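Side-chain contacts in PHD finger protein 14 (Danio rerio, PDB 7D86), which binds histone H3, preferring the unmodified form, and represses PDGFRA expression, with a role in regulating mesenchymal cell proliferation: residues C98-Y101 and A106-D109; C12-G17 and E38-V43. All coordinates share one frame; numbering follows the deposited sequence.

How the contacts relate
The chain is the PZP part of the protein: a PHD-type 1 finger, a C2HC pre-PHD-type finger and a PHD-type 2 finger. Contact 2 comes first in sequence and gathers three of the four ligands of the first zinc site of the PHD-type 1 finger; contact 1 follows in series, on helix 96-101 of the C2HC finger and the loop after it. Their centres are about 13 Å apart, and they touch where Leu100 CD1 packs on Val14 CG1 at 3.8 Å. Each is anchored by its own zinc, so this apolar touch joins two separately braced fingers. The region holding these three fingers is required for binding histone H3, consistent with their packing as one unit.

Contact 1. Residues C98-Y101 and A106-D109; sequences CALY and AFGD. With ZN (zinc ion), chain C.
Helix 96-101 of the C2HC pre-PHD-type zinc finger is met by the chain that leaves it: Phe107 folds back over Ala99 and Leu100. Cys98, one residue earlier on the helix, ties it to the zinc with SG at 2.3 Å, alongside Cys75, Cys78 and His95.

Phe107 touches with the root of its side chain as much as with its ring. Its CB lies 3.5 Å from Ala99 O and 3.7 Å from Leu100 CD2, while the two CB atoms of Ala99 and Phe107 sit farther apart, at 4.5 Å. The ring stands obliquely to both neighbours. Its CD2 comes to 3.5 Å from Ala99 O, and CE2 passes 3.9 Å from Leu100 O, so the CD2-CE2 side of the ring runs past two successive carbonyls of the last helical turn.

Leu100 crosses Phe107 at about a right angle, its CD2 reaching Phe107 CG at 3.8 Å. The first torsion of Phe107 sets CG in the crowded position between backbone N and carbonyl carbon (chi1 45°), and this turn leaves CG by Leu100 CD2 and that side of the ring by the carbonyls. Beyond the helix, Phe181 meets both Phe107 and Tyr101 edge-to-face. Were the residue an alanine, Leu100 CD2 would probably lose the ring it lies against, and a gap would open beside Phe181.

No polar bond joins the two segments. Their hold rests on apolar packing and on ring carbons lying against carbonyl oxygens, contacts that are weakly directional and depend on shape.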
ATOM      1  N   CYS A  98       2.639  -1.432  -0.810  1.00 28.69           N
ATOM      2  CA  CYS A  98       3.279  -2.263  -1.830  1.00 27.18           C
ATOM      3  C   CYS A  98       4.010  -3.435  -1.190  1.00 32.81           C
ATOM      4  O   CYS A  98       4.028  -4.550  -1.739  1.00 33.01           O
ATOM      5  CB  CYS A  98       4.229  -1.422  -2.688  1.00 30.27           C
ATOM      6  SG  CYS A  98       3.371  -0.298  -3.836  1.00 29.72           S
ATOM      7  N   ALA A  99       4.579  -3.218  -0.004  1.00 30.68           N
ATOM      8  CA  ALA A  99       5.263  -4.304   0.686  1.00 31.17           C
ATOM      9  C   ALA A  99       4.291  -5.387   1.133  1.00 32.38           C
ATOM     10  O   ALA A  99       4.664  -6.562   1.195  1.00 30.92           O
ATOM     11  CB  ALA A  99       6.048  -3.759   1.882  1.00 31.75           C
ATOM     12  N   LEU A 100       3.041  -5.023   1.427  1.00 30.36           N
ATOM     13  CA  LEU A 100       2.075  -6.020   1.885  1.00 29.42           C
ATOM     14  C   LEU A 100       1.589  -6.916   0.759  1.00 33.35           C
ATOM     15  O   LEU A 100       1.163  -8.049   1.014  1.00 35.00           O
ATOM     16  CB  LEU A 100       0.873  -5.338   2.535  1.00 32.64           C
ATOM     17  CG  LEU A 100       1.230  -4.471   3.743  1.00 39.40           C
ATOM     18  CD1 LEU A 100      -0.004  -3.757   4.279  1.00 37.70           C
ATOM     19  CD2 LEU A 100       1.876  -5.344   4.813  1.00 40.72           C
ATOM     20  N   TYR A 101       1.619  -6.436  -0.482  1.00 30.91           N
ATOM     21  CA  TYR A 101       0.939  -7.155  -1.550  1.00 28.04           C
ATOM     22  C   TYR A 101       1.865  -7.743  -2.598  1.00 30.19           C
ATOM     23  O   TYR A 101       1.467  -8.693  -3.273  1.00 27.39           O
ATOM     24  CB  TYR A 101      -0.095  -6.244  -2.236  1.00 26.52           C
ATOM     25  CG  TYR A 101      -1.330  -6.043  -1.403  1.00 26.70           C
ATOM     26  CD1 TYR A 101      -1.375  -5.052  -0.423  1.00 28.24           C
ATOM     27  CD2 TYR A 101      -2.453  -6.853  -1.574  1.00 27.77           C
ATOM     28  CE1 TYR A 101      -2.500  -4.870   0.358  1.00 25.33           C
ATOM     29  CE2 TYR A 101      -3.589  -6.667  -0.799  1.00 29.90           C
ATOM     30  CZ  TYR A 101      -3.603  -5.676   0.166  1.00 27.83           C
ATOM     31  OH  TYR A 101      -4.708  -5.486   0.954  1.00 30.84           O
ATOM     32  N   ALA A 106       9.112  -9.745   2.719  1.00 47.14           N
ATOM     33  CA  ALA A 106       8.875 -10.080   4.123  1.00 47.66           C
ATOM     34  C   ALA A 106       8.352  -8.824   4.806  1.00 51.00           C
ATOM     35  O   ALA A 106       9.109  -8.023   5.360  1.00 46.05           O
ATOM     36  CB  ALA A 106      10.143 -10.599   4.788  1.00 45.96           C
ATOM     37  N   PHE A 107       7.029  -8.642   4.754  1.00 53.97           N
ATOM     38  CA  PHE A 107       6.434  -7.388   5.200  1.00 53.69           C
ATOM     39  C   PHE A 107       6.332  -7.286   6.715  1.00 56.32           C
ATOM     40  O   PHE A 107       6.180  -6.177   7.237  1.00 59.08           O
ATOM     41  CB  PHE A 107       5.049  -7.186   4.569  1.00 55.29           C
ATOM     42  CG  PHE A 107       4.175  -8.410   4.586  1.00 55.04           C
ATOM     43  CD1 PHE A 107       3.510  -8.789   5.739  1.00 53.00           C
ATOM     44  CD2 PHE A 107       3.995  -9.163   3.435  1.00 54.80           C
ATOM     45  CE1 PHE A 107       2.699  -9.908   5.752  1.00 59.00           C
ATOM     46  CE2 PHE A 107       3.183 -10.283   3.441  1.00 55.81           C
ATOM     47  CZ  PHE A 107       2.535 -10.657   4.601  1.00 57.31           C
ATOM     48  N   GLY A 108       6.431  -8.406   7.430  1.00 59.36           N
ATOM     49  CA  GLY A 108       6.501  -8.341   8.875  1.00 61.89           C
ATOM     50  C   GLY A 108       7.735  -7.654   9.420  1.00 66.99           C
ATOM     51  O   GLY A 108       7.874  -7.543  10.643  1.00 69.45           O
ATOM     52  N   ASP A 109       8.637  -7.193   8.546  1.00 70.86           N
ATOM     53  CA  ASP A 109       9.851  -6.525   9.007  1.00 81.19           C
ATOM     54  C   ASP A 109       9.526  -5.231   9.744  1.00 85.74           C
ATOM     55  O   ASP A 109      10.104  -4.941  10.798  1.00 87.00           O
ATOM     56  CB  ASP A 109      10.777  -6.246   7.826  1.00 85.29           C
ATOM     57  CG  ASP A 109      11.401  -7.503   7.261  1.00 89.04           C
ATOM     58  OD1 ASP A 109      11.441  -8.528   7.973  1.00 90.99           O
ATOM     59  OD2 ASP A 109      11.859  -7.460   6.100  1.00 89.64           O
TER
HETATM   60 ZN    ZN C 502       4.587   1.672  -4.187  1.00 32.58          ZN

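Contact 2. Residues C12-G17 and E38-V43. With ZN (zinc ion), chain E.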
ATOM      1  N   CYS A  12      -6.721   5.788   7.431  1.00 41.34           N
ATOM      2  CA  CYS A  12      -5.413   5.159   7.288  1.00 41.07           C
ATOM      3  C   CYS A  12      -5.094   4.985   5.809  1.00 36.79           C
ATOM      4  O   CYS A  12      -5.866   4.363   5.074  1.00 33.06           O
ATOM      5  CB  CYS A  12      -5.393   3.805   7.991  1.00 37.37           C
ATOM      6  SG  CYS A  12      -3.839   2.933   7.718  1.00 35.57           S
ATOM      7  N   CYS A  13      -3.955   5.517   5.372  1.00 36.41           N
ATOM      8  CA  CYS A  13      -3.584   5.442   3.965  1.00 34.04           C
ATOM      9  C   CYS A  13      -3.043   4.071   3.568  1.00 34.18           C
ATOM     10  O   CYS A  13      -2.717   3.861   2.396  1.00 41.29           O
ATOM     11  CB  CYS A  13      -2.550   6.516   3.641  1.00 40.50           C
ATOM     12  SG  CYS A  13      -0.926   6.121   4.287  1.00 41.08           S
ATOM     13  N   VAL A  14      -2.949   3.128   4.494  1.00 31.35           N
ATOM     14  CA  VAL A  14      -2.498   1.775   4.181  1.00 33.81           C
ATOM     15  C   VAL A  14      -3.675   0.842   3.933  1.00 39.30           C
ATOM     16  O   VAL A  14      -3.767   0.216   2.879  1.00 40.41           O
ATOM     17  CB  VAL A  14      -1.586   1.238   5.305  1.00 29.48           C
ATOM     18  CG1 VAL A  14      -1.265  -0.256   5.072  1.00 30.95           C
ATOM     19  CG2 VAL A  14      -0.304   2.074   5.381  1.00 31.85           C
ATOM     20  N   CYS A  15      -4.602   0.755   4.889  1.00 39.55           N
ATOM     21  CA  CYS A  15      -5.746  -0.141   4.778  1.00 36.73           C
ATOM     22  C   CYS A  15      -7.035   0.559   4.365  1.00 33.85           C
ATOM     23  O   CYS A  15      -8.034  -0.127   4.139  1.00 34.93           O
ATOM     24  CB  CYS A  15      -5.973  -0.865   6.110  1.00 38.32           C
ATOM     25  SG  CYS A  15      -6.497   0.232   7.460  1.00 37.15           S
ATOM     26  N   LEU A  16      -7.041   1.893   4.272  1.00 31.74           N
ATOM     27  CA  LEU A  16      -8.207   2.726   3.956  1.00 34.59           C
ATOM     28  C   LEU A  16      -9.320   2.633   4.998  1.00 40.30           C
ATOM     29  O   LEU A  16     -10.416   3.157   4.769  1.00 39.78           O
ATOM     30  CB  LEU A  16      -8.779   2.416   2.563  1.00 33.08           C
ATOM     31  CG  LEU A  16      -7.798   2.615   1.398  1.00 34.51           C
ATOM     32  CD1 LEU A  16      -8.478   2.359   0.061  1.00 33.67           C
ATOM     33  CD2 LEU A  16      -7.135   4.008   1.420  1.00 32.02           C
ATOM     34  N   GLY A  17      -9.073   1.999   6.141  1.00 42.12           N
ATOM     35  CA  GLY A  17     -10.022   2.032   7.231  1.00 39.85           C
ATOM     36  C   GLY A  17     -10.009   3.371   7.945  1.00 46.53           C
ATOM     37  O   GLY A  17      -9.121   4.202   7.755  1.00 44.23           O
ATOM     38  N   GLU A  38      -1.352   3.243  13.727  1.00 40.98           N
ATOM     39  CA  GLU A  38      -0.163   2.764  14.424  1.00 46.47           C
ATOM     40  C   GLU A  38       0.165   1.330  14.017  1.00 47.17           C
ATOM     41  O   GLU A  38       1.306   1.017  13.657  1.00 46.00           O
ATOM     42  CB  GLU A  38      -0.372   2.844  15.938  1.00 53.12           C
ATOM     43  CG  GLU A  38      -0.395   4.243  16.514  1.00 56.06           C
ATOM     44  CD  GLU A  38      -0.895   4.259  17.948  1.00 64.93           C
ATOM     45  OE1 GLU A  38      -1.729   3.397  18.296  1.00 67.56           O
ATOM     46  OE2 GLU A  38      -0.455   5.128  18.726  1.00 70.90           O
ATOM     47  N   GLY A  39      -0.837   0.449  14.059  1.00 47.29           N
ATOM     48  CA  GLY A  39      -0.635  -0.952  13.736  1.00 46.27           C
ATOM     49  C   GLY A  39      -0.337  -1.217  12.277  1.00 43.99           C
ATOM     50  O   GLY A  39       0.191  -2.282  11.950  1.00 46.39           O
ATOM     51  N   CYS A  40      -0.646  -0.272  11.392  1.00 40.97           N
ATOM     52  CA  CYS A  40      -0.303  -0.426   9.985  1.00 38.54           C
ATOM     53  C   CYS A  40       1.070   0.136   9.638  1.00 39.39           C
ATOM     54  O   CYS A  40       1.500   0.004   8.487  1.00 40.32           O
ATOM     55  CB  CYS A  40      -1.367   0.232   9.101  1.00 35.16           C
ATOM     56  SG  CYS A  40      -2.967  -0.612   9.112  1.00 38.72           S
ATOM     57  N   TYR A  41       1.775   0.746  10.598  1.00 35.69           N
ATOM     58  CA  TYR A  41       3.075   1.350  10.335  1.00 34.30           C
ATOM     59  C   TYR A  41       4.177   0.836  11.251  1.00 39.29           C
ATOM     60  O   TYR A  41       5.303   1.345  11.190  1.00 41.80           O
ATOM     61  CB  TYR A  41       2.986   2.878  10.464  1.00 34.86           C
ATOM     62  CG  TYR A  41       4.062   3.639   9.715  1.00 36.11           C
ATOM     63  CD1 TYR A  41       4.244   3.452   8.354  1.00 33.48           C
ATOM     64  CD2 TYR A  41       4.872   4.572  10.366  1.00 36.84           C
ATOM     65  CE1 TYR A  41       5.207   4.144   7.659  1.00 30.66           C
ATOM     66  CE2 TYR A  41       5.848   5.273   9.679  1.00 35.14           C
ATOM     67  CZ  TYR A  41       6.008   5.060   8.325  1.00 35.20           C
ATOM     68  OH  TYR A  41       6.967   5.756   7.629  1.00 36.05           O
ATOM     69  N   GLY A  42       3.894  -0.153  12.095  1.00 40.57           N
ATOM     70  CA  GLY A  42       4.867  -0.626  13.056  1.00 44.55           C
ATOM     71  C   GLY A  42       4.955   0.183  14.328  1.00 56.06           C
ATOM     72  O   GLY A  42       5.859  -0.061  15.133  1.00 60.89           O
ATOM     73  N   VAL A  43       4.053   1.140  14.533  1.00 61.25           N
ATOM     74  CA  VAL A  43       4.050   1.957  15.739  1.00 62.45           C
ATOM     75  C   VAL A  43       3.024   1.424  16.730  1.00 67.07           C
ATOM     76  O   VAL A  43       3.371   0.748  17.699  1.00 70.73           O
ATOM     77  CB  VAL A  43       3.773   3.441  15.407  1.00 63.30           C
ATOM     78  CG1 VAL A  43       3.751   4.284  16.675  1.00 64.77           C
ATOM     79  CG2 VAL A  43       4.809   3.968  14.426  1.00 62.11           C
TER
HETATM   80 ZN    ZN E 504      -4.632   0.924   8.605  1.00 41.18          ZN
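Cys12 SG is gripped from several sides: it binds the zinc at 2.3 Å, shares that metal with Cys40 across the contact, and accepts the backbone N-H of Val14 at 3.4 Å (N-H...S 157°). A second N-H, from Cys15, reaches Cys12 SG weakly at 3.7 Å. This is the zinc-knuckle geometry of a CxxC pair, and Cys15 SG has a donor too, Gly17 N at 3.4 Å. Such N-H groups would probably spread some of the negative charge of the metal-bound sulfurs.

Cys40 comes in from the short, weakly bonded helix 38-41. Its SG stands anti to the carbonyl carbon (chi1 -69°), which brings it 3.9 Å from Cys12 SG and 4.0 Å from Cys15 SG, the spacing expected round one zinc. His37 ND1 completes this site of three cysteines and one histidine. The other zinc of this finger takes Cys29, Cys32, Cys64 and Cys67, so ligand pairs interleave along the chain in the cross-brace of a PHD finger.

Beside the metal, Val14 packs its CB 3.9 Å from Cys40 CB, with CG1 leaning toward Cys40 CB and CG2 toward Cys40 O. Farther on, the helix gives way at Gly42, whose phi is positive, and Glu38 O takes both Tyr41 N and, at 2.9 Å, Val43 N.

Around the site, Val36 of strand 35-37 touches Cys12, Val14 and Tyr41. Helix 191-204 packs on Cys13 and Leu16, while helix 96-101 of the C2HC finger presents Val96 to Val14 and Tyr41.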